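Local coordinates for capsid protein VP1 (Trichodysplasia spinulosa-associated polyomavirus, PDB 6HKV) that forms the outer shell of the virus as pentameric capsomers and binds sialylated glycans, consistent with a role in attachment to host cells, at residues T15-Y20 with I65-L70. Sequence-based numbering, arbitrary orientation.
With MG (magnesium ion), chain N.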
loop_
_atom_site.group_PDB
_atom_site.type_symbol
_atom_site.label_atom_id
_atom_site.label_comp_id
_atom_site.label_asym_id
_atom_site.label_seq_id
_atom_site.Cartn_x
_atom_site.Cartn_y
_atom_site.Cartn_z
ATOM N N THR C 15 -35.772 10.947 -2.066
ATOM C CA THR C 15 -36.138 9.627 -1.606
ATOM C C THR C 15 -34.852 8.830 -1.369
ATOM O O THR C 15 -33.792 9.219 -1.845
ATOM C CB THR C 15 -37.111 8.937 -2.574
ATOM O OG1 THR C 15 -37.756 7.883 -1.886
ATOM C CG2 THR C 15 -36.472 8.358 -3.801
ATOM N N THR C 16 -34.956 7.772 -0.571
ATOM C CA THR C 16 -33.772 6.938 -0.280
ATOM C C THR C 16 -34.181 5.493 -0.520
ATOM O O THR C 16 -35.326 5.112 -0.297
ATOM C CB THR C 16 -33.192 7.148 1.128
ATOM O OG1 THR C 16 -34.154 6.675 2.055
ATOM C CG2 THR C 16 -32.930 8.594 1.470
ATOM N N ILE C 17 -33.247 4.710 -1.038
ATOM C CA ILE C 17 -33.458 3.307 -1.277
ATOM C C ILE C 17 -32.387 2.565 -0.471
ATOM O O ILE C 17 -31.205 2.880 -0.591
ATOM C CB ILE C 17 -33.347 2.989 -2.775
ATOM C CG1 ILE C 17 -34.485 3.636 -3.585
ATOM C CG2 ILE C 17 -33.260 1.495 -2.986
ATOM C CD1 ILE C 17 -35.846 3.056 -3.339
ATOM N N GLU C 18 -32.831 1.616 0.336
ATOM C CA GLU C 18 -31.940 0.827 1.178
ATOM C C GLU C 18 -32.149 -0.632 0.774
ATOM O O GLU C 18 -33.289 -1.084 0.716
ATOM C CB GLU C 18 -32.280 1.100 2.642
ATOM C CG GLU C 18 -31.357 0.430 3.635
ATOM C CD GLU C 18 -31.650 0.752 5.079
ATOM O OE1 GLU C 18 -30.733 1.212 5.757
ATOM O OE2 GLU C 18 -32.778 0.495 5.518
ATOM N N LEU C 19 -31.078 -1.373 0.519
ATOM C CA LEU C 19 -31.206 -2.787 0.242
ATOM C C LEU C 19 -29.889 -3.501 0.540
ATOM O O LEU C 19 -28.875 -2.865 0.762
ATOM C CB LEU C 19 -31.581 -2.993 -1.222
ATOM C CG LEU C 19 -30.472 -2.718 -2.248
ATOM C CD1 LEU C 19 -30.624 -3.573 -3.464
ATOM C CD2 LEU C 19 -30.494 -1.294 -2.695
ATOM N N TYR C 20 -29.935 -4.830 0.507
ATOM C CA TYR C 20 -28.734 -5.638 0.457
ATOM C C TYR C 20 -28.875 -6.608 -0.715
ATOM O O TYR C 20 -29.993 -6.908 -1.153
ATOM C CB TYR C 20 -28.486 -6.373 1.776
ATOM C CG TYR C 20 -29.583 -7.335 2.136
ATOM C CD1 TYR C 20 -29.594 -8.643 1.666
ATOM C CD2 TYR C 20 -30.644 -6.913 2.916
ATOM C CE1 TYR C 20 -30.640 -9.501 1.973
ATOM C CE2 TYR C 20 -31.686 -7.768 3.247
ATOM C CZ TYR C 20 -31.680 -9.064 2.774
ATOM O OH TYR C 20 -32.717 -9.907 3.088
ATOM N N ILE C 65 -34.817 -1.800 -8.485
ATOM C CA ILE C 65 -35.705 -1.329 -7.458
ATOM C C ILE C 65 -36.658 -0.301 -8.080
ATOM O O ILE C 65 -36.206 0.640 -8.747
ATOM C CB ILE C 65 -34.936 -0.738 -6.267
ATOM C CG1 ILE C 65 -33.946 -1.753 -5.682
ATOM C CG2 ILE C 65 -35.901 -0.261 -5.197
ATOM C CD1 ILE C 65 -32.575 -1.540 -6.240
ATOM N N ASN C 66 -37.962 -0.456 -7.797
ATOM C CA ASN C 66 -38.972 0.530 -8.194
ATOM C C ASN C 66 -38.845 1.794 -7.355
ATOM O O ASN C 66 -38.795 1.764 -6.138
ATOM C CB ASN C 66 -40.388 -0.035 -8.050
ATOM C CG ASN C 66 -40.603 -1.223 -8.962
ATOM O OD1 ASN C 66 -40.348 -1.159 -10.161
ATOM N ND2 ASN C 66 -41.110 -2.290 -8.383
ATOM N N LEU C 67 -38.790 2.929 -8.047
ATOM C CA LEU C 67 -38.772 4.215 -7.415
ATOM C C LEU C 67 -40.174 4.795 -7.462
ATOM O O LEU C 67 -41.000 4.317 -8.233
ATOM C CB LEU C 67 -37.808 5.116 -8.186
ATOM C CG LEU C 67 -36.364 4.601 -8.212
ATOM C CD1 LEU C 67 -35.547 5.439 -9.159
ATOM C CD2 LEU C 67 -35.777 4.672 -6.808
ATOM N N PRO C 68 -40.478 5.834 -6.666
ATOM C CA PRO C 68 -41.800 6.461 -6.705
ATOM C C PRO C 68 -42.180 6.923 -8.117
ATOM O O PRO C 68 -41.362 7.570 -8.771
ATOM C CB PRO C 68 -41.685 7.646 -5.743
ATOM C CG PRO C 68 -40.585 7.230 -4.801
ATOM C CD PRO C 68 -39.607 6.439 -5.662
ATOM N N MET C 69 -43.374 6.538 -8.583
ATOM C CA MET C 69 -43.685 6.565 -10.022
ATOM C C MET C 69 -43.787 8.019 -10.463
ATOM O O MET C 69 -44.332 8.828 -9.726
ATOM C CB MET C 69 -44.987 5.790 -10.290
ATOM C CG MET C 69 -45.587 5.921 -11.662
ATOM S SD MET C 69 -47.158 4.974 -11.627
ATOM C CE MET C 69 -46.577 3.403 -10.987
ATOM N N LEU C 70 -43.227 8.346 -11.635
ATOM C CA LEU C 70 -43.258 9.676 -12.198
ATOM C C LEU C 70 -44.021 9.632 -13.521
ATOM O O LEU C 70 -44.136 8.566 -14.179
ATOM C CB LEU C 70 -41.820 10.198 -12.381
ATOM C CG LEU C 70 -41.006 10.345 -11.086
ATOM C CD1 LEU C 70 -39.572 10.831 -11.350
ATOM C CD2 LEU C 70 -41.625 11.361 -10.133
HETATM MG MG MG N . -30.873 2.303 8.018
HETATM O O HOH W 1 -28.388 2.410 8.406
HETATM O O HOH W 2 -30.910 3.350 10.169
HETATM O O HOH W 3 -30.711 4.311 7.085
#
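Thr-15 to Leu-19 and Ile-65 to Pro-68 run nearly antiparallel, their end-to-end directions 160° apart, but the second leaves its strand after Asn-66 and the backbones are too widely separated to pair: CA of Ile-17 lies 8.0 Å from CA of Ile-65, and CA of Thr-15 lies 8.3 Å from CA of Pro-68. Side chains, mostly apolar, bridge the gap. Thr-15, Ile-17 and Leu-19, alternate residues of one strand, present a single face to the other segment.

Ile-17 is central. With its CG1 anti to the carbonyl carbon (chi1 -66°), the branch runs across Leu-67 at about a right angle and sets CG1 3.6 Å from CD2 of Leu-67. Its terminal CD1 also meets CG2 of Ile-65 at 3.8 Å, the two isoleucines lying alongside each other and pointing opposite ways. At one end both methyls of Leu-19 approach CD1 of Ile-65, the nearer, CD1, at 4.0 Å. At the other, Thr-15 reaches the pyrrolidine ring, OG1 4.1 Å from CG of Pro-68.

Glu-18 faces the other way, its extended chain carrying OE1 to a magnesium ion at 2.5 Å. Three waters and Ser-188 O of a neighbouring subunit also bind the metal, and Tyr-260 hydrogen-bonds the same OE1.

The contact lies near the surface of the antiparallel jelly-roll beta-sandwich of polyomavirus VP1. Strand 4-21 pairs with strand 252-271, strand 61-66 with strand 233-246, and those two partners with each other; Leu-234 touches both Ile-17 and Leu-67, while Trp-82 of strand 78-91 packs on Thr-15 and Leu-67.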